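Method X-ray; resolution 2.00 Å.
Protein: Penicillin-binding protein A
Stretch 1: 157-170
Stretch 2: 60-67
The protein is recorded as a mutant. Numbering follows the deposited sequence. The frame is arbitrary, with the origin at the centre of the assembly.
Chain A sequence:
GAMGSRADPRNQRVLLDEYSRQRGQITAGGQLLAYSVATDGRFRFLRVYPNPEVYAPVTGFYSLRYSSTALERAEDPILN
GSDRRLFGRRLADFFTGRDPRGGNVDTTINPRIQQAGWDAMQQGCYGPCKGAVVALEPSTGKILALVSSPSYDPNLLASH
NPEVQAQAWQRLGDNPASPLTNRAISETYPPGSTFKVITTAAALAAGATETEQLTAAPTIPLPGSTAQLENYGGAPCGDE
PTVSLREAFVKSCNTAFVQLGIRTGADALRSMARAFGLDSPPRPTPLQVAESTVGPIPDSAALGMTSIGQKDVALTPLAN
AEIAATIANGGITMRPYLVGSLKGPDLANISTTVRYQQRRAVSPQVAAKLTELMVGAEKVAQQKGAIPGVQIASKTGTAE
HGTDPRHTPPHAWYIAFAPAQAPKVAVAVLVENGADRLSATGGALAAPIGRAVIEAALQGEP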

ATOM      1  N   LEU A 157      18.248  15.787  -7.653  1.00 29.69           N
ATOM      2  CA  LEU A 157      18.727  16.149  -6.319  1.00 29.94           C
ATOM      3  C   LEU A 157      20.135  15.611  -6.040  1.00 29.43           C
ATOM      4  O   LEU A 157      20.829  16.117  -5.167  1.00 29.46           O
ATOM      5  CB  LEU A 157      17.690  15.740  -5.257  1.00 30.13           C
ATOM      6  CG  LEU A 157      16.409  16.566  -5.502  1.00 32.20           C
ATOM      7  CD1 LEU A 157      15.280  16.239  -4.532  1.00 35.91           C
ATOM      8  CD2 LEU A 157      16.708  18.058  -5.449  1.00 34.36           C
ATOM      9  N   ALA A 158      20.570  14.643  -6.842  1.00 28.35           N
ATOM     10  CA  ALA A 158      21.927  14.119  -6.784  1.00 28.82           C
ATOM     11  C   ALA A 158      22.915  14.944  -7.642  1.00 29.37           C
ATOM     12  O   ALA A 158      24.122  14.662  -7.674  1.00 29.51           O
ATOM     13  CB  ALA A 158      21.931  12.654  -7.208  1.00 29.09           C
ATOM     14  N   SER A 159      22.415  15.980  -8.308  1.00 29.21           N
ATOM     15  CA  SER A 159      23.292  16.869  -9.057  1.00 29.23           C
ATOM     16  C   SER A 159      24.310  17.535  -8.143  1.00 29.49           C
ATOM     17  O   SER A 159      24.016  17.866  -7.002  1.00 29.72           O
ATOM     18  CB  SER A 159      22.500  17.930  -9.794  1.00 29.79           C
ATOM     19  OG  SER A 159      23.379  18.836 -10.426  1.00 29.42           O
ATOM     20  N   HIS A 160      25.518  17.738  -8.638  1.00 29.87           N
ATOM     21  CA  HIS A 160      26.506  18.450  -7.828  1.00 30.81           C
ATOM     22  C   HIS A 160      26.431  19.946  -8.028  1.00 31.98           C
ATOM     23  O   HIS A 160      27.127  20.695  -7.346  1.00 33.66           O
ATOM     24  CB  HIS A 160      27.921  17.906  -8.069  1.00 30.52           C
ATOM     25  CG  HIS A 160      28.114  16.526  -7.525  1.00 29.68           C
ATOM     26  ND1 HIS A 160      29.354  15.935  -7.411  1.00 28.43           N
ATOM     27  CD2 HIS A 160      27.219  15.624  -7.051  1.00 28.64           C
ATOM     28  CE1 HIS A 160      29.216  14.726  -6.899  1.00 30.34           C
ATOM     29  NE2 HIS A 160      27.930  14.509  -6.670  1.00 30.45           N
ATOM     30  N   ASN A 161      25.571  20.380  -8.943  1.00 32.84           N
ATOM     31  CA  ASN A 161      25.319  21.801  -9.139  1.00 34.20           C
ATOM     32  C   ASN A 161      24.280  22.307  -8.130  1.00 34.65           C
ATOM     33  O   ASN A 161      23.142  21.830  -8.110  1.00 33.95           O
ATOM     34  CB  ASN A 161      24.889  22.076 -10.587  1.00 34.62           C
ATOM     35  CG  ASN A 161      24.730  23.567 -10.887  1.00 37.12           C
ATOM     36  OD1 ASN A 161      23.691  24.143 -10.621  1.00 40.04           O
ATOM     37  ND2 ASN A 161      25.759  24.181 -11.464  1.00 36.45           N
ATOM     38  N   PRO A 162      24.668  23.280  -7.285  1.00 35.63           N
ATOM     39  CA  PRO A 162      23.757  23.822  -6.271  1.00 35.94           C
ATOM     40  C   PRO A 162      22.454  24.362  -6.859  1.00 36.75           C
ATOM     41  O   PRO A 162      21.390  24.144  -6.279  1.00 35.88           O
ATOM     42  CB  PRO A 162      24.563  24.971  -5.662  1.00 36.83           C
ATOM     43  CG  PRO A 162      25.951  24.612  -5.904  1.00 37.57           C
ATOM     44  CD  PRO A 162      25.982  23.937  -7.229  1.00 35.82           C
ATOM     45  N   GLU A 163      22.542  25.053  -8.004  1.00 38.06           N
ATOM     46  CA  GLU A 163      21.368  25.620  -8.651  1.00 39.24           C
ATOM     47  C   GLU A 163      20.461  24.570  -9.271  1.00 37.83           C
ATOM     48  O   GLU A 163      19.241  24.688  -9.172  1.00 37.81           O
ATOM     49  CB  GLU A 163      21.748  26.693  -9.673  1.00 41.39           C
ATOM     50  CG  GLU A 163      21.533  28.108  -9.156  1.00 47.46           C
ATOM     51  CD  GLU A 163      20.051  28.457  -9.015  1.00 52.72           C
ATOM     52  OE1 GLU A 163      19.533  28.453  -7.873  1.00 55.41           O
ATOM     53  OE2 GLU A 163      19.397  28.718 -10.050  1.00 56.46           O
ATOM     54  N   VAL A 164      21.033  23.534  -9.888  1.00 35.77           N
ATOM     55  CA  VAL A 164      20.202  22.420 -10.371  1.00 34.67           C
ATOM     56  C   VAL A 164      19.404  21.766  -9.216  1.00 33.97           C
ATOM     57  O   VAL A 164      18.213  21.454  -9.348  1.00 32.80           O
ATOM     58  CB  VAL A 164      21.047  21.372 -11.141  1.00 33.71           C
ATOM     59  CG1 VAL A 164      20.261  20.094 -11.359  1.00 33.76           C
ATOM     60  CG2 VAL A 164      21.499  21.965 -12.485  1.00 34.78           C
ATOM     61  N   GLN A 165      20.062  21.572  -8.075  1.00 33.78           N
ATOM     62  CA  GLN A 165      19.375  20.997  -6.930  1.00 33.25           C
ATOM     63  C   GLN A 165      18.287  21.945  -6.416  1.00 34.02           C
ATOM     64  O   GLN A 165      17.141  21.534  -6.239  1.00 34.03           O
ATOM     65  CB  GLN A 165      20.360  20.694  -5.811  1.00 33.21           C
ATOM     66  CG  GLN A 165      21.334  19.572  -6.082  1.00 31.82           C
ATOM     67  CD  GLN A 165      22.406  19.553  -5.032  1.00 32.45           C
ATOM     68  OE1 GLN A 165      22.252  18.910  -3.998  1.00 32.92           O
ATOM     69  NE2 GLN A 165      23.480  20.296  -5.264  1.00 32.26           N
ATOM     70  N   ALA A 166      18.643  23.209  -6.180  1.00 35.60           N
ATOM     71  CA  ALA A 166      17.695  24.196  -5.628  1.00 37.41           C
ATOM     72  C   ALA A 166      16.453  24.410  -6.491  1.00 38.47           C
ATOM     73  O   ALA A 166      15.342  24.563  -5.967  1.00 38.50           O
ATOM     74  CB  ALA A 166      18.398  25.526  -5.345  1.00 38.39           C
ATOM     75  N   GLN A 167      16.641  24.428  -7.814  1.00 39.32           N
ATOM     76  CA  GLN A 167      15.527  24.602  -8.745  1.00 40.55           C
ATOM     77  C   GLN A 167      14.608  23.387  -8.760  1.00 39.44           C
ATOM     78  O   GLN A 167      13.392  23.540  -8.692  1.00 39.61           O
ATOM     79  CB  GLN A 167      16.020  24.950 -10.150  1.00 41.78           C
ATOM     80  CG  GLN A 167      16.252  26.445 -10.346  1.00 46.43           C
ATOM     81  CD  GLN A 167      17.093  26.772 -11.573  1.00 51.81           C
ATOM     82  OE1 GLN A 167      17.390  25.894 -12.393  1.00 53.43           O
ATOM     83  NE2 GLN A 167      17.494  28.043 -11.698  1.00 52.58           N
ATOM     84  N   ALA A 168      15.187  22.183  -8.811  1.00 38.25           N
ATOM     85  CA  ALA A 168      14.400  20.947  -8.672  1.00 37.78           C
ATOM     86  C   ALA A 168      13.621  20.927  -7.364  1.00 37.65           C
ATOM     87  O   ALA A 168      12.444  20.567  -7.337  1.00 37.53           O
ATOM     88  CB  ALA A 168      15.289  19.710  -8.774  1.00 36.24           C
ATOM     89  N   TRP A 169      14.292  21.311  -6.282  1.00 37.84           N
ATOM     90  CA  TRP A 169      13.679  21.346  -4.963  1.00 38.52           C
ATOM     91  C   TRP A 169      12.442  22.260  -4.938  1.00 39.58           C
ATOM     92  O   TRP A 169      11.391  21.871  -4.431  1.00 39.14           O
ATOM     93  CB  TRP A 169      14.702  21.795  -3.920  1.00 38.84           C
ATOM     94  CG  TRP A 169      14.218  21.691  -2.514  1.00 39.65           C
ATOM     95  CD1 TRP A 169      13.878  22.724  -1.679  1.00 41.31           C
ATOM     96  CD2 TRP A 169      13.995  20.486  -1.775  1.00 39.60           C
ATOM     97  NE1 TRP A 169      13.470  22.227  -0.462  1.00 41.93           N
ATOM     98  CE2 TRP A 169      13.533  20.858  -0.497  1.00 40.10           C
ATOM     99  CE3 TRP A 169      14.147  19.124  -2.072  1.00 39.49           C
ATOM    100  CZ2 TRP A 169      13.227  19.916   0.491  1.00 40.18           C
ATOM    101  CZ3 TRP A 169      13.831  18.190  -1.093  1.00 39.12           C
ATOM    102  CH2 TRP A 169      13.384  18.590   0.172  1.00 39.14           C
ATOM    103  N   GLN A 170      12.579  23.448  -5.521  1.00 40.97           N
ATOM    104  CA  GLN A 170      11.508  24.453  -5.572  1.00 43.34           C
ATOM    105  C   GLN A 170      10.354  24.013  -6.481  1.00 43.29           C
ATOM    106  O   GLN A 170       9.180  24.133  -6.098  1.00 43.70           O
ATOM    107  CB  GLN A 170      12.100  25.807  -6.001  1.00 44.89           C
ATOM    108  CG  GLN A 170      11.097  26.903  -6.353  1.00 49.25           C
ATOM    109  CD  GLN A 170      11.095  27.223  -7.842  1.00 54.83           C
ATOM    110  OE1 GLN A 170      11.387  26.362  -8.683  1.00 57.27           O
ATOM    111  NE2 GLN A 170      10.778  28.467  -8.174  1.00 57.81           N
TER
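Stretch 2 (60-67) GFYSLRYS

Stretch 2 lies along the loop at 157-161 and the first turns of the helix that starts at Pro-162. It runs in the same sense as stretch 1 at first: CA of Ser-63 is 4.7 Å from CA of Ala-158, CA of Leu-64 is 6.8 Å from CA of His-160, and CA of Arg-65 is 7.2 Å from CA of Pro-162. Gly-60 leaves a helix with positive phi. Phe-61 is extended, Tyr-62 and Ser-63 form a short strand, and the chain then turns. Ser-63 N donates to Ser-67 O at 2.7 Å, which closes the turn.

The turn presents its polar groups to Gln-165. The CA-to-CB bond of Gln-165 points toward stretch 2, and with chi1 m and chi2 t the chain then runs back toward the start of the helix. Its OE1 accepts from Ser-63 OG at 2.8 Å and from Arg-65 N at 3.0 Å. NE2 of Gln-165 makes a weak hydrogen bond back to Asn-161 O at 3.3 Å. Ser-63 is t at chi1, and its OG also accepts from Tyr-66 N at 2.9 Å. One hydroxyl thus ties the turn to itself and to the helix. Water 1 fills the adjoining gap. It accepts from Leu-64 N at 2.9 Å and lies 2.7 Å from Leu-157 O.

Tyr-66 has the largest covered area of stretch 2. Its chi1 is m. Trp-169 has CA-to-CB toward stretch 2 and chi1 t, and its indole lies against the Tyr-66 ring. The Tyr-66 ring and the five-membered ring of Trp-169 form an offset stack, with centroids 3.9 Å apart and planes at 12°. Trp-169 CB also packs over the face of the Tyr-66 ring. Tyr-66 OH comes within 3.3 Å of Ala-166 CA; the small side chain of Ala-166 lies beside it, CB 3.6 Å from OH.

Arg-65 is p at chi1; its chain crosses the helix, and NH1 ends over Ala-166. Its CD is 3.6 Å from Pro-162 O, and its NH1 is 3.6 Å from Ala-166 CB. NH1 donates to Tyr-66 OH at 2.9 Å, so the two long side chains steady each other.

Phe-61, also p, turns its ring face to Leu-157. Leu-157 is m,t, which places CD1 3.7 Å from the ring centroid. Phe-61 CZ meets Trp-169 CZ3 at 3.7 Å. Leu-64, m,t as well, sets CD1 over one face of the His-160 ring, 4.1 Å from its centroid. The CA-to-CB bond of Tyr-62 points away, while its O lies 3.6 Å from Ala-158 CA.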

ATOM      1  N   GLY A  60      14.580   6.829  -2.559  1.00 24.25           N
ATOM      2  CA  GLY A  60      14.652   8.231  -2.184  1.00 25.27           C
ATOM      3  C   GLY A  60      15.827   8.886  -2.904  1.00 25.59           C
ATOM      4  O   GLY A  60      16.262   8.413  -3.975  1.00 25.18           O
ATOM      5  N   PHE A  61      16.341   9.972  -2.335  1.00 25.70           N
ATOM      6  CA  PHE A  61      17.476  10.678  -2.958  1.00 26.23           C
ATOM      7  C   PHE A  61      18.639  10.846  -2.003  1.00 26.77           C
ATOM      8  O   PHE A  61      18.503  10.691  -0.782  1.00 25.88           O
ATOM      9  CB  PHE A  61      17.052  12.034  -3.570  1.00 25.99           C
ATOM     10  CG  PHE A  61      16.531  13.040  -2.566  1.00 27.20           C
ATOM     11  CD1 PHE A  61      17.402  13.796  -1.788  1.00 29.00           C
ATOM     12  CD2 PHE A  61      15.168  13.267  -2.444  1.00 27.53           C
ATOM     13  CE1 PHE A  61      16.919  14.745  -0.888  1.00 29.46           C
ATOM     14  CE2 PHE A  61      14.674  14.204  -1.534  1.00 25.77           C
ATOM     15  CZ  PHE A  61      15.546  14.945  -0.760  1.00 27.10           C
ATOM     16  N   TYR A  62      19.804  11.116  -2.565  1.00 27.30           N
ATOM     17  CA  TYR A  62      20.952  11.430  -1.760  1.00 28.67           C
ATOM     18  C   TYR A  62      21.549  12.683  -2.384  1.00 29.23           C
ATOM     19  O   TYR A  62      22.046  12.654  -3.518  1.00 29.00           O
ATOM     20  CB  TYR A  62      21.915  10.241  -1.754  1.00 29.26           C
ATOM     21  CG  TYR A  62      23.148  10.381  -0.890  1.00 31.73           C
ATOM     22  CD1 TYR A  62      23.063  10.255   0.489  1.00 30.95           C
ATOM     23  CD2 TYR A  62      24.413  10.560  -1.459  1.00 32.52           C
ATOM     24  CE1 TYR A  62      24.185  10.347   1.295  1.00 33.10           C
ATOM     25  CE2 TYR A  62      25.554  10.658  -0.656  1.00 34.08           C
ATOM     26  CZ  TYR A  62      25.430  10.546   0.725  1.00 34.37           C
ATOM     27  OH  TYR A  62      26.534  10.632   1.560  1.00 35.44           O
ATOM     28  N   SER A  63      21.475  13.779  -1.638  1.00 29.51           N
ATOM     29  CA  SER A  63      21.718  15.116  -2.175  1.00 31.36           C
ATOM     30  C   SER A  63      22.747  15.885  -1.359  1.00 32.22           C
ATOM     31  O   SER A  63      22.697  15.881  -0.132  1.00 31.60           O
ATOM     32  CB  SER A  63      20.395  15.896  -2.197  1.00 31.37           C
ATOM     33  OG  SER A  63      20.608  17.283  -2.422  1.00 32.11           O
ATOM     34  N   LEU A  64      23.667  16.556  -2.050  1.00 33.09           N
ATOM     35  CA  LEU A  64      24.633  17.424  -1.383  1.00 34.45           C
ATOM     36  C   LEU A  64      23.979  18.515  -0.541  1.00 35.58           C
ATOM     37  O   LEU A  64      24.409  18.790   0.588  1.00 35.88           O
ATOM     38  CB  LEU A  64      25.560  18.067  -2.405  1.00 34.63           C
ATOM     39  CG  LEU A  64      26.677  17.220  -2.976  1.00 35.21           C
ATOM     40  CD1 LEU A  64      27.349  17.984  -4.099  1.00 36.82           C
ATOM     41  CD2 LEU A  64      27.677  16.887  -1.877  1.00 37.35           C
ATOM     42  N   ARG A  65      22.942  19.149  -1.060  1.00 35.71           N
ATOM     43  CA  ARG A  65      22.370  20.214  -0.255  1.00 37.27           C
ATOM     44  C   ARG A  65      21.085  19.862   0.493  1.00 36.04           C
ATOM     45  O   ARG A  65      20.744  20.525   1.471  1.00 36.19           O
ATOM     46  CB  ARG A  65      22.316  21.548  -1.017  1.00 39.45           C
ATOM     47  CG  ARG A  65      21.080  21.811  -1.814  1.00 42.46           C
ATOM     48  CD  ARG A  65      21.374  22.794  -2.956  1.00 48.47           C
ATOM     49  NE  ARG A  65      21.988  24.037  -2.498  1.00 53.39           N
ATOM     50  CZ  ARG A  65      21.313  25.113  -2.100  1.00 54.42           C
ATOM     51  NH1 ARG A  65      19.989  25.115  -2.095  1.00 56.35           N
ATOM     52  NH2 ARG A  65      21.970  26.187  -1.705  1.00 54.55           N
ATOM     53  N   TYR A  66      20.410  18.791   0.080  1.00 34.33           N
ATOM     54  CA  TYR A  66      19.145  18.420   0.719  1.00 33.95           C
ATOM     55  C   TYR A  66      19.162  17.125   1.537  1.00 33.49           C
ATOM     56  O   TYR A  66      18.114  16.683   2.030  1.00 32.94           O
ATOM     57  CB  TYR A  66      17.995  18.452  -0.300  1.00 33.96           C
ATOM     58  CG  TYR A  66      17.820  19.843  -0.864  1.00 35.31           C
ATOM     59  CD1 TYR A  66      18.273  20.153  -2.144  1.00 34.92           C
ATOM     60  CD2 TYR A  66      17.256  20.870  -0.085  1.00 33.94           C
ATOM     61  CE1 TYR A  66      18.148  21.442  -2.654  1.00 36.39           C
ATOM     62  CE2 TYR A  66      17.129  22.158  -0.584  1.00 36.26           C
ATOM     63  CZ  TYR A  66      17.570  22.438  -1.869  1.00 37.12           C
ATOM     64  OH  TYR A  66      17.471  23.713  -2.372  1.00 40.45           O
ATOM     65  N   SER A  67      20.354  16.544   1.703  1.00 32.71           N
ATOM     66  CA  SER A  67      20.532  15.328   2.485  1.00 32.59           C
ATOM     67  C   SER A  67      19.929  14.119   1.760  1.00 31.19           C
ATOM     68  O   SER A  67      19.958  14.043   0.538  1.00 30.43           O
ATOM     69  CB  SER A  67      19.943  15.482   3.902  1.00 33.41           C
ATOM     70  OG  SER A  67      20.499  14.521   4.791  1.00 36.08           O
TER
HETATM   71  O   HOH W   1      23.560  16.332  -4.932  1.00 29.71           O